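Local coordinates for protein isoflavone reductase (Medicago sativa, PDB 2GAS) that reduces 2'-hydroxyformononetin to (3R)-vestitone with NADPH, giving the penultimate intermediate of the pterocarpan phytoalexin medicarpin in alfalfa, at residues A[219-222]-A[223-227]; A[241-244]-A[245-249]; A[265-269]-A[270-274]. All coordinates share one frame; numbering follows the deposited sequence.

Contact 1: A[219-222]-A[223-227]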
loop_
_atom_site.group_PDB
_atom_site.type_symbol
_atom_site.label_atom_id
_atom_site.label_comp_id
_atom_site.label_asym_id
_atom_site.label_seq_id
_atom_site.Cartn_x
_atom_site.Cartn_y
_atom_site.Cartn_z
ATOM N N ASN A 219 6.763 -0.707 -15.007
ATOM C CA ASN A 219 6.934 -1.465 -13.765
ATOM C C ASN A 219 6.024 -2.685 -13.717
ATOM O O ASN A 219 5.902 -3.329 -12.677
ATOM C CB ASN A 219 6.646 -0.573 -12.553
ATOM C CG ASN A 219 7.664 0.538 -12.390
ATOM O OD1 ASN A 219 8.592 0.667 -13.188
ATOM N ND2 ASN A 219 7.495 1.347 -11.350
ATOM N N TYR A 220 5.385 -2.988 -14.842
ATOM C CA TYR A 220 4.493 -4.139 -14.950
ATOM C C TYR A 220 5.418 -5.200 -15.529
ATOM O O TYR A 220 5.621 -5.264 -16.743
ATOM C CB TYR A 220 3.357 -3.806 -15.915
ATOM C CG TYR A 220 2.187 -4.757 -15.861
ATOM C CD1 TYR A 220 1.471 -4.940 -14.680
ATOM C CD2 TYR A 220 1.779 -5.454 -16.999
ATOM C CE1 TYR A 220 0.373 -5.794 -14.634
ATOM C CE2 TYR A 220 0.680 -6.312 -16.962
ATOM C CZ TYR A 220 -0.016 -6.475 -15.775
ATOM O OH TYR A 220 -1.106 -7.315 -15.731
ATOM N N LEU A 221 5.973 -6.032 -14.653
ATOM C CA LEU A 221 6.961 -7.021 -15.065
ATOM C C LEU A 221 6.800 -8.401 -14.455
ATOM O O LEU A 221 6.406 -8.538 -13.301
ATOM C CB LEU A 221 8.349 -6.506 -14.681
ATOM C CG LEU A 221 8.744 -5.101 -15.140
ATOM C CD1 LEU A 221 9.881 -4.577 -14.274
ATOM C CD2 LEU A 221 9.140 -5.137 -16.605
ATOM N N THR A 222 7.127 -9.427 -15.236
ATOM C CA THR A 222 7.073 -10.797 -14.738
ATOM C C THR A 222 8.345 -10.991 -13.916
ATOM O O THR A 222 9.284 -10.202 -14.033
ATOM C CB THR A 222 7.088 -11.815 -15.887
ATOM O OG1 THR A 222 8.357 -11.757 -16.554
ATOM C CG2 THR A 222 5.983 -11.504 -16.885
ATOM N N GLN A 223 8.397 -12.032 -13.090
ATOM C CA GLN A 223 9.597 -12.247 -12.290
ATOM C C GLN A 223 10.808 -12.486 -13.197
ATOM O O GLN A 223 11.926 -12.073 -12.882
ATOM C CB GLN A 223 9.404 -13.426 -11.331
ATOM C CG GLN A 223 10.582 -13.638 -10.388
ATOM C CD GLN A 223 10.735 -12.529 -9.356
ATOM O OE1 GLN A 223 10.186 -11.432 -9.506
ATOM N NE2 GLN A 223 11.497 -12.813 -8.304
ATOM N N ASN A 224 10.590 -13.146 -14.330
ATOM C CA ASN A 224 11.685 -13.401 -15.267
ATOM C C ASN A 224 12.197 -12.073 -15.817
ATOM O O ASN A 224 13.401 -11.899 -16.021
ATOM C CB ASN A 224 11.212 -14.295 -16.420
ATOM C CG ASN A 224 11.095 -15.758 -16.020
ATOM O OD1 ASN A 224 10.436 -16.553 -16.701
ATOM N ND2 ASN A 224 11.742 -16.125 -14.924
ATOM N N GLU A 225 11.281 -11.140 -16.072
ATOM C CA GLU A 225 11.660 -9.826 -16.585
ATOM C C GLU A 225 12.408 -9.025 -15.517
ATOM O O GLU A 225 13.356 -8.308 -15.825
ATOM C CB GLU A 225 10.417 -9.074 -17.068
ATOM C CG GLU A 225 9.864 -9.634 -18.375
ATOM C CD GLU A 225 8.510 -9.063 -18.757
ATOM O OE1 GLU A 225 8.159 -9.125 -19.955
ATOM O OE2 GLU A 225 7.790 -8.565 -17.869
ATOM N N VAL A 226 11.982 -9.155 -14.262
ATOM C CA VAL A 226 12.638 -8.461 -13.153
ATOM C C VAL A 226 14.080 -8.966 -13.030
ATOM O O VAL A 226 15.030 -8.182 -12.942
ATOM C CB VAL A 226 11.898 -8.724 -11.809
ATOM C CG1 VAL A 226 12.762 -8.288 -10.633
ATOM C CG2 VAL A 226 10.570 -7.963 -11.786
ATOM N N ILE A 227 14.235 -10.286 -13.032
ATOM C CA ILE A 227 15.551 -10.907 -12.916
ATOM C C ILE A 227 16.465 -10.515 -14.080
ATOM O O ILE A 227 17.645 -10.225 -13.878
ATOM C CB ILE A 227 15.413 -12.448 -12.837
ATOM C CG1 ILE A 227 14.745 -12.834 -11.515
ATOM C CG2 ILE A 227 16.781 -13.113 -12.959
ATOM C CD1 ILE A 227 14.381 -14.300 -11.411
#

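Contact 2: A[241-244]-A[245-249]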
loop_
_atom_site.group_PDB
_atom_site.type_symbol
_atom_site.label_atom_id
_atom_site.label_comp_id
_atom_site.label_asym_id
_atom_site.label_seq_id
_atom_site.Cartn_x
_atom_site.Cartn_y
_atom_site.Cartn_z
ATOM N N THR A 241 16.379 -21.334 -10.221
ATOM C CA THR A 241 15.650 -22.537 -9.851
ATOM C C THR A 241 14.176 -22.165 -9.892
ATOM O O THR A 241 13.770 -21.195 -9.254
ATOM C CB THR A 241 16.007 -22.999 -8.427
ATOM O OG1 THR A 241 17.372 -23.433 -8.399
ATOM C CG2 THR A 241 15.111 -24.152 -7.994
ATOM N N TYR A 242 13.389 -22.912 -10.669
ATOM C CA TYR A 242 11.950 -22.665 -10.775
ATOM C C TYR A 242 11.237 -23.766 -9.999
ATOM O O TYR A 242 11.522 -24.950 -10.178
ATOM C CB TYR A 242 11.489 -22.668 -12.240
ATOM C CG TYR A 242 12.120 -21.591 -13.093
ATOM C CD1 TYR A 242 13.401 -21.757 -13.620
ATOM C CD2 TYR A 242 11.447 -20.398 -13.363
ATOM C CE1 TYR A 242 13.993 -20.766 -14.396
ATOM C CE2 TYR A 242 12.037 -19.395 -14.137
ATOM C CZ TYR A 242 13.307 -19.587 -14.652
ATOM O OH TYR A 242 13.887 -18.600 -15.425
ATOM N N VAL A 243 10.316 -23.365 -9.131
ATOM C CA VAL A 243 9.584 -24.308 -8.292
ATOM C C VAL A 243 8.100 -24.324 -8.639
ATOM O O VAL A 243 7.467 -23.275 -8.759
ATOM C CB VAL A 243 9.763 -23.949 -6.803
ATOM C CG1 VAL A 243 9.001 -24.928 -5.935
ATOM C CG2 VAL A 243 11.245 -23.966 -6.443
ATOM N N SER A 244 7.554 -25.528 -8.798
ATOM C CA SER A 244 6.149 -25.715 -9.155
ATOM C C SER A 244 5.189 -25.230 -8.077
ATOM O O SER A 244 5.514 -25.241 -6.889
ATOM C CB SER A 244 5.873 -27.194 -9.425
ATOM O OG SER A 244 5.887 -27.922 -8.212
ATOM N N GLU A 245 3.997 -24.817 -8.498
ATOM C CA GLU A 245 2.992 -24.339 -7.559
ATOM C C GLU A 245 2.695 -25.384 -6.492
ATOM O O GLU A 245 2.577 -25.054 -5.318
ATOM C CB GLU A 245 1.691 -23.983 -8.276
ATOM C CG GLU A 245 0.635 -23.448 -7.318
ATOM C CD GLU A 245 -0.651 -23.040 -8.002
ATOM O OE1 GLU A 245 -1.500 -22.414 -7.332
ATOM O OE2 GLU A 245 -0.825 -23.342 -9.201
ATOM N N GLU A 246 2.567 -26.645 -6.899
ATOM C CA GLU A 246 2.278 -27.706 -5.941
ATOM C C GLU A 246 3.315 -27.735 -4.829
ATOM O O GLU A 246 2.979 -27.916 -3.660
ATOM C CB GLU A 246 2.252 -29.076 -6.622
ATOM C CG GLU A 246 1.176 -29.265 -7.673
ATOM C CD GLU A 246 1.421 -28.445 -8.921
ATOM O OE1 GLU A 246 2.580 -28.401 -9.391
ATOM O OE2 GLU A 246 0.451 -27.853 -9.444
ATOM N N GLN A 247 4.581 -27.566 -5.199
ATOM C CA GLN A 247 5.657 -27.583 -4.220
ATOM C C GLN A 247 5.599 -26.336 -3.333
ATOM O O GLN A 247 5.885 -26.396 -2.137
ATOM C CB GLN A 247 7.008 -27.709 -4.943
ATOM C CG GLN A 247 7.177 -29.073 -5.652
ATOM C CD GLN A 247 8.355 -29.135 -6.621
ATOM O OE1 GLN A 247 8.410 -28.391 -7.603
ATOM N NE2 GLN A 247 9.296 -30.041 -6.354
ATOM N N VAL A 248 5.205 -25.207 -3.915
ATOM C CA VAL A 248 5.095 -23.974 -3.147
ATOM C C VAL A 248 3.984 -24.100 -2.106
ATOM O O VAL A 248 4.165 -23.734 -0.946
ATOM C CB VAL A 248 4.784 -22.772 -4.065
ATOM C CG1 VAL A 248 4.440 -21.543 -3.227
ATOM C CG2 VAL A 248 5.983 -22.486 -4.963
ATOM N N LEU A 249 2.835 -24.622 -2.521
ATOM C CA LEU A 249 1.702 -24.792 -1.618
ATOM C C LEU A 249 2.040 -25.711 -0.447
ATOM O O LEU A 249 1.629 -25.461 0.688
ATOM C CB LEU A 249 0.492 -25.336 -2.386
ATOM C CG LEU A 249 -0.073 -24.413 -3.475
ATOM C CD1 LEU A 249 -1.176 -25.130 -4.240
ATOM C CD2 LEU A 249 -0.615 -23.141 -2.839
#

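Contact 3: A[265-269]-A[270-274]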
loop_
_atom_site.group_PDB
_atom_site.type_symbol
_atom_site.label_atom_id
_atom_site.label_comp_id
_atom_site.label_asym_id
_atom_site.label_seq_id
_atom_site.Cartn_x
_atom_site.Cartn_y
_atom_site.Cartn_z
ATOM N N LEU A 265 1.894 -14.812 0.382
ATOM C CA LEU A 265 1.823 -13.496 -0.243
ATOM C C LEU A 265 2.493 -13.559 -1.621
ATOM O O LEU A 265 1.929 -13.095 -2.611
ATOM C CB LEU A 265 2.521 -12.457 0.644
ATOM C CG LEU A 265 2.477 -10.999 0.183
ATOM C CD1 LEU A 265 1.039 -10.537 0.018
ATOM C CD2 LEU A 265 3.195 -10.136 1.210
ATOM N N TYR A 266 3.687 -14.149 -1.680
ATOM C CA TYR A 266 4.426 -14.288 -2.936
ATOM C C TYR A 266 3.673 -15.189 -3.915
ATOM O O TYR A 266 3.663 -14.939 -5.115
ATOM C CB TYR A 266 5.809 -14.890 -2.683
ATOM C CG TYR A 266 6.743 -14.033 -1.864
ATOM C CD1 TYR A 266 7.773 -14.620 -1.131
ATOM C CD2 TYR A 266 6.617 -12.644 -1.831
ATOM C CE1 TYR A 266 8.653 -13.854 -0.383
ATOM C CE2 TYR A 266 7.502 -11.861 -1.077
ATOM C CZ TYR A 266 8.513 -12.479 -0.357
ATOM O OH TYR A 266 9.384 -11.738 0.410
ATOM N N HIS A 267 3.062 -16.252 -3.400
ATOM C CA HIS A 267 2.293 -17.170 -4.239
ATOM C C HIS A 267 1.200 -16.406 -4.993
ATOM O O HIS A 267 1.031 -16.553 -6.202
ATOM C CB HIS A 267 1.666 -18.267 -3.364
ATOM C CG HIS A 267 0.569 -19.037 -4.034
ATOM N ND1 HIS A 267 0.803 -20.032 -4.959
ATOM C CD2 HIS A 267 -0.777 -18.948 -3.913
ATOM C CE1 HIS A 267 -0.353 -20.522 -5.378
ATOM N NE2 HIS A 267 -1.326 -19.881 -4.758
ATOM N N SER A 268 0.458 -15.578 -4.271
ATOM C CA SER A 268 -0.609 -14.799 -4.871
ATOM C C SER A 268 -0.076 -13.783 -5.882
ATOM O O SER A 268 -0.667 -13.575 -6.936
ATOM C CB SER A 268 -1.390 -14.074 -3.766
ATOM O OG SER A 268 -2.371 -13.209 -4.313
ATOM N N GLN A 269 1.061 -13.170 -5.567
ATOM C CA GLN A 269 1.644 -12.145 -6.433
ATOM C C GLN A 269 2.453 -12.704 -7.606
ATOM O O GLN A 269 2.408 -12.165 -8.710
ATOM C CB GLN A 269 2.530 -11.220 -5.576
ATOM C CG GLN A 269 2.934 -9.874 -6.206
ATOM C CD GLN A 269 4.336 -9.888 -6.817
ATOM O OE1 GLN A 269 5.195 -10.677 -6.412
ATOM N NE2 GLN A 269 4.578 -8.994 -7.775
ATOM N N GLN A 270 3.163 -13.800 -7.363
ATOM C CA GLN A 270 4.029 -14.409 -8.371
ATOM C C GLN A 270 3.425 -15.516 -9.226
ATOM O O GLN A 270 3.792 -15.664 -10.393
ATOM C CB GLN A 270 5.286 -14.954 -7.685
ATOM C CG GLN A 270 6.142 -13.897 -6.983
ATOM C CD GLN A 270 7.203 -13.303 -7.891
ATOM O OE1 GLN A 270 8.008 -14.031 -8.477
ATOM N NE2 GLN A 270 7.220 -11.978 -8.003
ATOM N N ILE A 271 2.519 -16.299 -8.646
ATOM C CA ILE A 271 1.897 -17.409 -9.365
ATOM C C ILE A 271 0.466 -17.139 -9.804
ATOM O O ILE A 271 0.124 -17.321 -10.973
ATOM C CB ILE A 271 1.918 -18.707 -8.509
ATOM C CG1 ILE A 271 3.359 -19.159 -8.313
ATOM C CG2 ILE A 271 1.131 -19.820 -9.200
ATOM C CD1 ILE A 271 4.086 -19.244 -9.598
ATOM N N LYS A 272 -0.376 -16.703 -8.877
ATOM C CA LYS A 272 -1.767 -16.450 -9.224
ATOM C C LYS A 272 -1.934 -15.172 -10.033
ATOM O O LYS A 272 -2.949 -14.993 -10.705
ATOM C CB LYS A 272 -2.635 -16.387 -7.964
ATOM C CG LYS A 272 -2.591 -17.642 -7.092
ATOM C CD LYS A 272 -3.004 -18.895 -7.859
ATOM C CE LYS A 272 -4.472 -18.850 -8.250
ATOM N NZ LYS A 272 -4.937 -20.155 -8.820
ATOM N N GLY A 273 -0.936 -14.291 -9.973
ATOM C CA GLY A 273 -1.002 -13.040 -10.709
ATOM C C GLY A 273 -2.093 -12.106 -10.219
ATOM O O GLY A 273 -2.951 -11.680 -10.998
ATOM N N ASP A 274 -2.065 -11.764 -8.934
ATOM C CA ASP A 274 -3.094 -10.881 -8.400
ATOM C C ASP A 274 -3.094 -9.461 -8.972
ATOM O O ASP A 274 -4.045 -8.710 -8.749
ATOM C CB ASP A 274 -3.054 -10.842 -6.858
ATOM C CG ASP A 274 -1.681 -10.529 -6.296
ATOM O OD1 ASP A 274 -0.912 -9.782 -6.932
ATOM O OD2 ASP A 274 -1.378 -11.025 -5.188
#

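Contact 1: A[219-222]-A[223-227]
Glu225 folds back from the first turn of its helix so that OE2 takes the backbone N-H of Thr222, 2.8 Å from Thr222 N, meeting it on the anti side and well out of the carboxylate plane. In return Thr222 OG1 accepts from Glu225 N at 3.0 Å; the two reciprocal bonds make a capping box with Thr222 as N-cap. The threonine hydroxyl reaches that amide because chi1 (66°) sets OG1 between the backbone N and the carbonyl carbon. The glutamate chain, extended beyond CG, passes obliquely across the threonine side chain, with Glu225 CG 3.2 Å from Thr222 OG1. Regular helical bonding starts with Val226 N to Thr222 O, and Val226 CG2 packs on Leu221 CB at 3.9 Å. OE2 also forms a salt bridge to Lys185, which probably favours the charged carboxylate. With an alanine here, Thr222 N is likely to lose its acceptor and Lys185 its salt-bridge mate. The axes of strand 220-222 and the helix start lie about 95° apart; the strand is at the edge of a three-stranded mixed sheet, where Leu221 pairs with Gly186 of strand 185-189, while Ile227 rests against strands 175-179 and 239-243.

Contact 2: A[241-244]-A[245-249]
Ser244 OG stands between its own backbone N and carbonyl carbon (chi1 72°), while Gln247 sends CG anti to its carbonyl carbon (chi1 -67°) and continues extended, which brings its amide oxygen up to the serine hydroxyl in front of the first helical turn. The motif is a capping box, Ser244 being the N-cap of helix 245-254 and glutamine serving as the returning partner. One half is weak: Gln247 N reaches Ser244 OG at 3.3 Å. The other half is doubled at the amide oxygen, for Gln247 OE1 accepts from Ser244 N at 3.2 Å and from Ser244 OG at 2.6 Å. The hydroxyl approaches OE1 from the side, at a C=O...donor angle of 104°, whereas the backbone N-H comes in more nearly along the carbonyl; together these two donors should limit rotation of the amide. Val248 N then gives the regular helical bond to Ser244 O. Next to the polar pair lies apolar packing: Val243 CG1 is 3.6 Å from Gln247 CB. The strand feeding this turn, 239-243, pairs in parallel with 175-179, and Val248 closes down on Leu179 of that partner. Glu246 curls back over the cap and brings OE1 to 3.5 Å from Ser244 CB. On the inner flank, Val248 CG2 touches Val243 CG1 at 4.0 Å.

Contact 3: A[265-269]-A[270-274]
Asp274 reaches back to Ser268, six residues earlier. Its CB lies 3.5 Å from Ser268 OG; CG, set between the backbone N and the carbonyl carbon by a chi1 of 52°, lies close to Ser268 O; OD1 lies beside Gln269 CA; and OD2 ends on the serine hydroxyl, which donates to it from Ser268 OG at 2.6 Å, on the anti side and 22° out of the carboxylate plane. The backbone doubles this grip, as Asp274 N donates to Ser268 O at 3.0 Å. This bond is at the C-terminal end of helix 259-271, longer in span than a regular helical one. His267 O takes both Ile271 N and Lys272 N, the latter five residues on, where the helix widens into a pi-type turn; Gly273 then leaves helical geometry with positive phi, and the chain folds Asp274 against the last turn. The carboxylate is about 11 Å from the side chain of Lys133, the inferred proton acceptor.

On another flank the His267 ring and the Lys272 chain lie side by side, Lys272 CG being 3.5 Å from His267 NE2, while Glu245 of the preceding helix packs against both. His267 ND1 is buried here with no polar partner in the model. Gln269 and Gln270 also run alongside each other, their amide planes turned against each other. Gln270 NE2 donates to Gln269 OE1 at 2.9 Å, nearly straight at 169° and with the acceptor in the donor's amide plane; a weak further bond links Gln270 NE2 to Gln223.

From the N terminus, the chain completes the five-stranded parallel sheet of the NADP-binding Rossmann-type region before reaching these three local contacts, which follow in series; none nests in or crosses another. Contact 1 closes the turn from strand 220-222 into helix 223-234. That helix leads to strand 239-243, and contact 2 closes the turn into helix 245-254. At the C-terminal end of the next helix, 259-271, contact 3 turns the chain off the helix. The last contact joins the other two: Gln270 packs on Gln223 of contact 1, and His267, Ile271 and Lys272 meet Glu245 of contact 2. Contacts 1 and 2 touch through Asn224 and Tyr242.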